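Local coordinates for BrkA translocator (Bordetella pertussis, PDB 3QQ2), which forms an outer-membrane pore that carries the attached BrkA passenger to the bacterial surface, where BrkA inhibits the classical pathway of complement activation, at residues A20-A25 with E50-G56; A41-S47 with Y74-P80. The protein carries 1 engineered substitution. All coordinates share one frame; numbering follows the deposited sequence.

Contact 1 of 2, residues A20-A25 with E50-G56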
ATOM      1  N   ALA A  20       4.664 -19.367 -47.075  1.00 79.29           N
ATOM      2  CA  ALA A  20       5.782 -18.438 -47.201  1.00 79.29           C
ATOM      3  C   ALA A  20       5.618 -17.299 -46.191  1.00 77.54           C
ATOM      4  O   ALA A  20       6.205 -16.212 -46.351  1.00 77.87           O
ATOM      5  CB  ALA A  20       5.837 -17.883 -48.598  1.00 81.37           C
ATOM      6  N   GLY A  21       4.815 -17.555 -45.158  1.00 75.30           N
ATOM      7  CA  GLY A  21       4.458 -16.544 -44.173  1.00 73.47           C
ATOM      8  C   GLY A  21       3.004 -16.150 -44.328  1.00 72.76           C
ATOM      9  O   GLY A  21       2.345 -16.592 -45.271  1.00 73.87           O
ATOM     10  N   GLY A  22       2.501 -15.333 -43.396  1.00 71.11           N
ATOM     11  CA  GLY A  22       1.118 -14.828 -43.446  1.00 69.94           C
ATOM     12  C   GLY A  22       0.674 -14.058 -42.206  1.00 67.86           C
ATOM     13  O   GLY A  22       1.443 -13.899 -41.264  1.00 66.95           O
ATOM     14  N   PRO A  23      -0.564 -13.538 -42.212  1.00 67.25           N
ATOM     15  CA  PRO A  23      -1.127 -12.918 -41.033  1.00 65.62           C
ATOM     16  C   PRO A  23      -1.765 -13.987 -40.189  1.00 64.51           C
ATOM     17  O   PRO A  23      -2.124 -15.041 -40.718  1.00 64.79           O
ATOM     18  CB  PRO A  23      -2.224 -12.039 -41.615  1.00 66.53           C
ATOM     19  CG  PRO A  23      -2.714 -12.810 -42.769  1.00 67.72           C
ATOM     20  CD  PRO A  23      -1.474 -13.424 -43.367  1.00 68.47           C
ATOM     21  N   TRP A  24      -1.907 -13.729 -38.892  1.00 63.28           N
ATOM     22  CA  TRP A  24      -2.573 -14.677 -37.974  1.00 62.50           C
ATOM     23  C   TRP A  24      -3.248 -13.971 -36.802  1.00 62.11           C
ATOM     24  O   TRP A  24      -2.872 -12.870 -36.444  1.00 62.13           O
ATOM     25  CB  TRP A  24      -1.617 -15.784 -37.494  1.00 61.24           C
ATOM     26  CG  TRP A  24      -0.375 -15.291 -36.848  1.00 60.08           C
ATOM     27  CD1 TRP A  24       0.840 -15.105 -37.442  1.00 60.97           C
ATOM     28  CD2 TRP A  24      -0.201 -14.933 -35.468  1.00 58.52           C
ATOM     29  NE1 TRP A  24       1.764 -14.654 -36.519  1.00 59.61           N
ATOM     30  CE2 TRP A  24       1.151 -14.549 -35.300  1.00 57.92           C
ATOM     31  CE3 TRP A  24      -1.049 -14.919 -34.356  1.00 57.16           C
ATOM     32  CZ2 TRP A  24       1.664 -14.136 -34.077  1.00 56.74           C
ATOM     33  CZ3 TRP A  24      -0.535 -14.520 -33.141  1.00 57.23           C
ATOM     34  CH2 TRP A  24       0.807 -14.123 -33.009  1.00 56.30           C
ATOM     35  N   ALA A  25      -4.276 -14.587 -36.244  1.00 62.67           N
ATOM     36  CA  ALA A  25      -4.858 -14.090 -35.013  1.00 63.40           C
ATOM     37  C   ALA A  25      -5.097 -15.227 -34.031  1.00 64.17           C
ATOM     38  O   ALA A  25      -5.553 -16.321 -34.407  1.00 64.61           O
ATOM     39  CB  ALA A  25      -6.155 -13.343 -35.292  1.00 63.73           C
ATOM     40  N   GLU A  50      -3.813 -12.103 -29.510  1.00 59.54           N
ATOM     41  CA  GLU A  50      -2.640 -11.733 -30.315  1.00 58.63           C
ATOM     42  C   GLU A  50      -2.953 -11.547 -31.813  1.00 58.15           C
ATOM     43  O   GLU A  50      -3.904 -12.137 -32.354  1.00 58.43           O
ATOM     44  CB  GLU A  50      -1.509 -12.727 -30.121  1.00 58.15           C
ATOM     45  CG  GLU A  50      -0.507 -12.199 -29.154  1.00 60.87           C
ATOM     46  CD  GLU A  50       0.492 -13.237 -28.641  1.00 65.84           C
ATOM     47  OE1 GLU A  50       0.229 -14.475 -28.701  1.00 65.71           O
ATOM     48  OE2 GLU A  50       1.551 -12.782 -28.142  1.00 66.95           O
ATOM     49  N   ILE A  51      -2.165 -10.714 -32.479  1.00 56.88           N
ATOM     50  CA  ILE A  51      -2.284 -10.604 -33.926  1.00 56.67           C
ATOM     51  C   ILE A  51      -0.898 -10.513 -34.496  1.00 56.48           C
ATOM     52  O   ILE A  51      -0.029  -9.923 -33.871  1.00 56.50           O
ATOM     53  CB  ILE A  51      -3.203  -9.447 -34.343  1.00 57.00           C
ATOM     54  CG1 ILE A  51      -4.252  -9.977 -35.265  1.00 57.69           C
ATOM     55  CG2 ILE A  51      -2.464  -8.275 -34.970  1.00 56.68           C
ATOM     56  CD1 ILE A  51      -5.558  -9.569 -34.791  1.00 62.32           C
ATOM     57  N   GLY A  52      -0.658 -11.126 -35.644  1.00 56.41           N
ATOM     58  CA  GLY A  52       0.709 -11.241 -36.078  1.00 57.13           C
ATOM     59  C   GLY A  52       0.970 -11.634 -37.506  1.00 58.67           C
ATOM     60  O   GLY A  52       0.076 -12.077 -38.231  1.00 59.91           O
ATOM     61  N   LEU A  53       2.223 -11.480 -37.904  1.00 58.99           N
ATOM     62  CA  LEU A  53       2.619 -11.653 -39.280  1.00 59.90           C
ATOM     63  C   LEU A  53       4.069 -12.099 -39.300  1.00 60.70           C
ATOM     64  O   LEU A  53       4.881 -11.636 -38.502  1.00 60.23           O
ATOM     65  CB  LEU A  53       2.419 -10.332 -40.036  1.00 60.11           C
ATOM     66  CG  LEU A  53       3.119 -10.121 -41.378  1.00 61.06           C
ATOM     67  CD1 LEU A  53       2.538 -10.975 -42.482  1.00 60.63           C
ATOM     68  CD2 LEU A  53       3.038  -8.675 -41.766  1.00 62.67           C
ATOM     69  N   ASP A  54       4.384 -13.027 -40.192  1.00 62.18           N
ATOM     70  CA  ASP A  54       5.765 -13.461 -40.404  1.00 63.66           C
ATOM     71  C   ASP A  54       5.998 -13.655 -41.893  1.00 65.95           C
ATOM     72  O   ASP A  54       5.046 -13.839 -42.637  1.00 66.07           O
ATOM     73  CB  ASP A  54       6.073 -14.752 -39.632  1.00 62.78           C
ATOM     74  CG  ASP A  54       4.951 -15.760 -39.712  1.00 61.76           C
ATOM     75  OD1 ASP A  54       4.031 -15.702 -38.872  1.00 57.74           O
ATOM     76  OD2 ASP A  54       4.977 -16.601 -40.629  1.00 63.28           O
ATOM     77  N   ARG A  55       7.253 -13.560 -42.323  1.00 68.34           N
ATOM     78  CA  ARG A  55       7.647 -13.963 -43.674  1.00 71.52           C
ATOM     79  C   ARG A  55       8.473 -15.249 -43.574  1.00 72.41           C
ATOM     80  O   ARG A  55       9.180 -15.475 -42.584  1.00 72.02           O
ATOM     81  CB  ARG A  55       8.422 -12.859 -44.407  1.00 72.81           C
ATOM     82  CG  ARG A  55       8.504 -13.048 -45.934  1.00 77.70           C
ATOM     83  CD  ARG A  55       7.268 -12.467 -46.685  1.00 82.80           C
ATOM     84  NE  ARG A  55       6.853 -13.247 -47.867  1.00 86.48           N
ATOM     85  CZ  ARG A  55       5.598 -13.320 -48.339  1.00 87.41           C
ATOM     86  NH1 ARG A  55       4.605 -12.669 -47.743  1.00 85.63           N
ATOM     87  NH2 ARG A  55       5.325 -14.062 -49.412  1.00 89.81           N
ATOM     88  N   GLY A  56       8.362 -16.095 -44.589  1.00 74.15           N
ATOM     89  CA  GLY A  56       9.041 -17.382 -44.592  1.00 75.84           C
ATOM     90  C   GLY A  56      10.023 -17.540 -45.729  1.00 78.71           C
ATOM     91  O   GLY A  56       9.871 -16.921 -46.787  1.00 80.08           O
TER
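The first beta hairpin of the autotransporter barrel joins its two antiparallel strands here around Trp24 and Gly52, a hydrogen-bonded pair that exemplifies aromatic rescue of glycine. The Trp24 torsion chi1 of 56° sets CG between the backbone N and the carbonyl carbon, which folds the indole back across the partner strand. Because Gly52 has no side chain, the ring settles directly on its backbone: Gly52 CA lies 3.7 Å from the centroid of the five-membered ring of Trp24, over one face, as a CH-pi contact. At the edge of the six-membered ring, Trp24 CZ3 meets Glu50 CB at 3.6 Å, the two side chains running side by side. Beside the ring the backbones exchange two hydrogen bonds, Trp24 N to Gly52 O at 2.7 Å and Gly52 N to Trp24 O at 2.9 Å. At the start of the modelled chain, Gly56 N hydrogen-bonds to Ala20 O at 2.8 Å from above the carbonyl plane, while the Arg55 guanidinium turns a face to that same oxygen. On the opposite surface from the indole, which also carries Arg55, Ala25 CB lies against Ile51 CD1 at 3.9 Å. Trp24 NE1 and Asp54 OD1 share Tyr95 OH as a hydrogen-bond partner; Asp54 also pairs with Arg281, and Glu50 with Arg26 and Arg111. Strands 271-282 and 62-78 flank the pair, the former closing the barrel against strand 21-34.

Contact 2 of 2, residues A41-S47 with Y74-P80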
ATOM      1  N   ALA A  41      -4.480 -17.840  -1.630  1.00 97.25           N
ATOM      2  CA  ALA A  41      -5.637 -18.260  -2.403  1.00 96.37           C
ATOM      3  C   ALA A  41      -6.227 -17.115  -3.219  1.00 94.30           C
ATOM      4  O   ALA A  41      -6.699 -16.116  -2.673  1.00 95.12           O
ATOM      5  CB  ALA A  41      -6.704 -18.898  -1.499  1.00 99.07           C
ATOM      6  N   TYR A  42      -6.167 -17.272  -4.534  1.00 91.76           N
ATOM      7  CA  TYR A  42      -6.887 -16.409  -5.459  1.00 90.21           C
ATOM      8  C   TYR A  42      -7.223 -17.144  -6.747  1.00 88.15           C
ATOM      9  O   TYR A  42      -6.477 -18.023  -7.185  1.00 87.61           O
ATOM     10  CB  TYR A  42      -6.111 -15.129  -5.772  1.00 88.85           C
ATOM     11  CG  TYR A  42      -4.746 -15.319  -6.384  1.00 88.43           C
ATOM     12  CD1 TYR A  42      -3.609 -15.387  -5.590  1.00 91.54           C
ATOM     13  CD2 TYR A  42      -4.585 -15.397  -7.757  1.00 88.29           C
ATOM     14  CE1 TYR A  42      -2.350 -15.544  -6.145  1.00 91.31           C
ATOM     15  CE2 TYR A  42      -3.332 -15.547  -8.324  1.00 88.72           C
ATOM     16  CZ  TYR A  42      -2.222 -15.624  -7.509  1.00 90.25           C
ATOM     17  OH  TYR A  42      -0.980 -15.775  -8.074  1.00 91.73           O
ATOM     18  N   ASP A  43      -8.358 -16.788  -7.337  1.00 87.16           N
ATOM     19  CA  ASP A  43      -8.736 -17.305  -8.637  1.00 84.89           C
ATOM     20  C   ASP A  43      -8.656 -16.187  -9.655  1.00 82.03           C
ATOM     21  O   ASP A  43      -9.228 -15.119  -9.454  1.00 82.52           O
ATOM     22  CB  ASP A  43     -10.152 -17.860  -8.593  1.00 86.45           C
ATOM     23  CG  ASP A  43     -10.262 -19.104  -7.738  1.00 90.38           C
ATOM     24  OD1 ASP A  43     -11.194 -19.913  -7.979  1.00 92.99           O
ATOM     25  OD2 ASP A  43      -9.418 -19.282  -6.828  1.00 92.98           O
ATOM     26  N   GLN A  44      -7.948 -16.415 -10.746  1.00 78.84           N
ATOM     27  CA  GLN A  44      -7.972 -15.432 -11.786  1.00 76.54           C
ATOM     28  C   GLN A  44      -8.367 -16.018 -13.115  1.00 74.96           C
ATOM     29  O   GLN A  44      -8.118 -17.195 -13.398  1.00 74.51           O
ATOM     30  CB  GLN A  44      -6.627 -14.737 -11.894  1.00 75.70           C
ATOM     31  CG  GLN A  44      -5.488 -15.672 -12.229  1.00 76.29           C
ATOM     32  CD  GLN A  44      -4.135 -15.003 -12.235  1.00 75.83           C
ATOM     33  OE1 GLN A  44      -3.911 -14.014 -11.528  1.00 76.83           O
ATOM     34  NE2 GLN A  44      -3.206 -15.559 -13.020  1.00 74.05           N
ATOM     35  N   THR A  45      -9.004 -15.178 -13.921  1.00 74.09           N
ATOM     36  CA  THR A  45      -9.274 -15.484 -15.311  1.00 72.59           C
ATOM     37  C   THR A  45      -8.381 -14.609 -16.160  1.00 70.90           C
ATOM     38  O   THR A  45      -8.502 -13.388 -16.112  1.00 70.71           O
ATOM     39  CB  THR A  45     -10.728 -15.214 -15.686  1.00 73.00           C
ATOM     40  OG1 THR A  45     -11.587 -15.952 -14.818  1.00 75.26           O
ATOM     41  CG2 THR A  45     -10.982 -15.661 -17.092  1.00 71.90           C
ATOM     42  N   VAL A  46      -7.494 -15.250 -16.926  1.00 69.98           N
ATOM     43  CA  VAL A  46      -6.583 -14.593 -17.867  1.00 68.69           C
ATOM     44  C   VAL A  46      -7.099 -14.736 -19.299  1.00 68.14           C
ATOM     45  O   VAL A  46      -7.178 -15.869 -19.804  1.00 68.63           O
ATOM     46  CB  VAL A  46      -5.228 -15.272 -17.848  1.00 67.72           C
ATOM     47  CG1 VAL A  46      -4.201 -14.369 -18.457  1.00 67.06           C
ATOM     48  CG2 VAL A  46      -4.848 -15.594 -16.454  1.00 69.81           C
ATOM     49  N   SER A  47      -7.424 -13.616 -19.960  1.00 67.18           N
ATOM     50  CA  SER A  47      -7.890 -13.655 -21.357  1.00 66.48           C
ATOM     51  C   SER A  47      -7.003 -12.856 -22.273  1.00 65.26           C
ATOM     52  O   SER A  47      -6.499 -11.837 -21.859  1.00 65.77           O
ATOM     53  CB  SER A  47      -9.310 -13.130 -21.466  1.00 67.19           C
ATOM     54  OG  SER A  47     -10.250 -14.189 -21.306  1.00 69.66           O
ATOM     55  N   TYR A  74      -5.888  -9.484 -20.579  1.00 68.25           N
ATOM     56  CA  TYR A  74      -6.766  -9.082 -19.490  1.00 69.62           C
ATOM     57  C   TYR A  74      -6.810 -10.178 -18.422  1.00 70.00           C
ATOM     58  O   TYR A  74      -7.208 -11.320 -18.682  1.00 70.11           O
ATOM     59  CB  TYR A  74      -8.160  -8.706 -20.024  1.00 70.21           C
ATOM     60  CG  TYR A  74      -9.232  -8.450 -18.967  1.00 75.22           C
ATOM     61  CD1 TYR A  74     -10.598  -8.625 -19.269  1.00 78.67           C
ATOM     62  CD2 TYR A  74      -8.897  -8.031 -17.662  1.00 78.95           C
ATOM     63  CE1 TYR A  74     -11.606  -8.388 -18.302  1.00 81.78           C
ATOM     64  CE2 TYR A  74      -9.893  -7.795 -16.685  1.00 82.08           C
ATOM     65  CZ  TYR A  74     -11.241  -7.978 -17.011  1.00 83.83           C
ATOM     66  OH  TYR A  74     -12.215  -7.750 -16.053  1.00 86.66           O
ATOM     67  N   ALA A  75      -6.351  -9.826 -17.226  1.00 70.48           N
ATOM     68  CA  ALA A  75      -6.383 -10.723 -16.075  1.00 70.89           C
ATOM     69  C   ALA A  75      -7.346 -10.144 -15.073  1.00 72.10           C
ATOM     70  O   ALA A  75      -7.206  -8.997 -14.673  1.00 72.60           O
ATOM     71  CB  ALA A  75      -5.004 -10.873 -15.467  1.00 70.33           C
ATOM     72  N   ASP A  76      -8.333 -10.942 -14.689  1.00 73.11           N
ATOM     73  CA  ASP A  76      -9.336 -10.552 -13.708  1.00 74.98           C
ATOM     74  C   ASP A  76      -9.283 -11.452 -12.463  1.00 75.71           C
ATOM     75  O   ASP A  76      -9.658 -12.610 -12.514  1.00 75.98           O
ATOM     76  CB  ASP A  76     -10.710 -10.612 -14.364  1.00 75.93           C
ATOM     77  CG  ASP A  76     -11.815 -10.106 -13.464  1.00 80.72           C
ATOM     78  OD1 ASP A  76     -12.920  -9.849 -14.006  1.00 84.18           O
ATOM     79  OD2 ASP A  76     -11.585  -9.949 -12.230  1.00 84.37           O
ATOM     80  N   ARG A  77      -8.841 -10.898 -11.344  1.00 76.31           N
ATOM     81  CA  ARG A  77      -8.540 -11.689 -10.149  1.00 77.67           C
ATOM     82  C   ARG A  77      -9.571 -11.584  -8.984  1.00 79.90           C
ATOM     83  O   ARG A  77     -10.467 -10.742  -8.997  1.00 80.29           O
ATOM     84  CB  ARG A  77      -7.130 -11.343  -9.671  1.00 77.35           C
ATOM     85  CG  ARG A  77      -6.478 -12.430  -8.864  1.00 79.22           C
ATOM     86  CD  ARG A  77      -5.138 -12.020  -8.332  1.00 81.35           C
ATOM     87  NE  ARG A  77      -4.147 -11.910  -9.391  1.00 82.30           N
ATOM     88  CZ  ARG A  77      -2.843 -11.751  -9.182  1.00 84.61           C
ATOM     89  NH1 ARG A  77      -2.361 -11.698  -7.936  1.00 86.64           N
ATOM     90  NH2 ARG A  77      -2.019 -11.643 -10.225  1.00 83.57           N
ATOM     91  N   THR A  78      -9.435 -12.451  -7.985  1.00 81.38           N
ATOM     92  CA  THR A  78     -10.378 -12.512  -6.876  1.00 84.10           C
ATOM     93  C   THR A  78      -9.735 -13.182  -5.676  1.00 86.32           C
ATOM     94  O   THR A  78      -9.293 -14.323  -5.781  1.00 86.09           O
ATOM     95  CB  THR A  78     -11.630 -13.323  -7.255  1.00 84.50           C
ATOM     96  OG1 THR A  78     -12.347 -12.633  -8.277  1.00 82.62           O
ATOM     97  CG2 THR A  78     -12.536 -13.504  -6.067  1.00 87.35           C
ATOM     98  N   TYR A  79      -9.681 -12.459  -4.553  1.00 88.82           N
ATOM     99  CA  TYR A  79      -9.217 -12.978  -3.261  1.00 91.56           C
ATOM    100  C   TYR A  79     -10.474 -13.304  -2.473  1.00 95.48           C
ATOM    101  O   TYR A  79     -11.547 -12.835  -2.852  1.00 95.42           O
ATOM    102  CB  TYR A  79      -8.342 -11.949  -2.539  1.00 91.69           C
ATOM    103  CG  TYR A  79      -7.116 -11.553  -3.332  1.00 87.81           C
ATOM    104  CD1 TYR A  79      -5.970 -12.356  -3.337  1.00 86.28           C
ATOM    105  CD2 TYR A  79      -7.106 -10.394  -4.092  1.00 84.12           C
ATOM    106  CE1 TYR A  79      -4.849 -12.011  -4.078  1.00 82.47           C
ATOM    107  CE2 TYR A  79      -5.999 -10.044  -4.839  1.00 82.14           C
ATOM    108  CZ  TYR A  79      -4.872 -10.854  -4.827  1.00 81.64           C
ATOM    109  OH  TYR A  79      -3.771 -10.492  -5.573  1.00 81.32           O
ATOM    110  N   PRO A  80     -10.362 -14.121  -1.393  1.00 99.26           N
ATOM    111  CA  PRO A  80     -11.562 -14.747  -0.766  1.00102.76           C
ATOM    112  C   PRO A  80     -12.720 -13.793  -0.343  1.00105.11           C
ATOM    113  O   PRO A  80     -13.622 -13.528  -1.149  1.00104.34           O
ATOM    114  CB  PRO A  80     -10.971 -15.529   0.427  1.00105.17           C
ATOM    115  CG  PRO A  80      -9.552 -15.819   0.005  1.00102.58           C
ATOM    116  CD  PRO A  80      -9.120 -14.563  -0.718  1.00100.04           C
TER
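Tyr42 and Arg77 stack across two neighbouring antiparallel strands near one end of the barrel, and they illustrate how one face of a strand pair can be knit closely while the other splays apart. On the close face the Arg77 guanidinium lies flat over the Tyr42 ring, planes 13° apart, in an off-centre cation-pi contact with Arg77 CZ 4.4 Å from the ring centroid. The extended first part of the Arg77 chain lays CG and CD along the tyrosine, with Arg77 CD 3.5 Å from Tyr42 CD2; the bend at chi3 (-70°) then sets the direction in which the guanidinium leaves CD. Gln44 stands alongside, its OE1 3.0 Å from Arg77 NE, with the amide turned 52° from the guanidinium plane. Tyr79 completes the cluster: its CD1 packs on Tyr42 CB at 3.7 Å, and its OH accepts a hydrogen bond from Arg77 NH1 at 3.0 Å. Tyr79 OH also hydrogen-bonds to Ser175 O of the second subunit. The ring and the two oxygens, Gln44 OE1 and Tyr79 OH, would probably all steady the positive charge.

The face bearing Asp43, Thr45, Asp76 and Tyr74 is looser. The ends of Asp76 and Tyr74 lead away from the partner strand, and side chains add little across it. Between the two faces, nearly straight hydrogen bonds join the backbones, among them Asp76 N to Thr45 O (2.8 Å) and Ser47 N to Tyr74 O (2.6 Å). Strand 21-34 flanks segment 41-47, strand 86-100 borders segment 74-80, and Tyr119 of strand 104-120 touches Arg77 and Tyr79.

Overall arrangement
From the N terminus the chain enters contact 1 at 20-25, runs along strand 21-34, turns through a partly unmodelled loop and returns on strand 42-57 from 41-47, the first half of contact 2. Further along that strand, 50-56 closes contact 1; after the next turn, strand 62-78 leads back to 74-80 and closes contact 2. The segments therefore alternate, so the two closures cross rather than nest. Their centres are 31 Å apart, on opposite sides of the chain's centre. Strand 42-57 serves both: near its two ends the contacts sample its pairings with the preceding and the following strand, as in an up-and-down barrel.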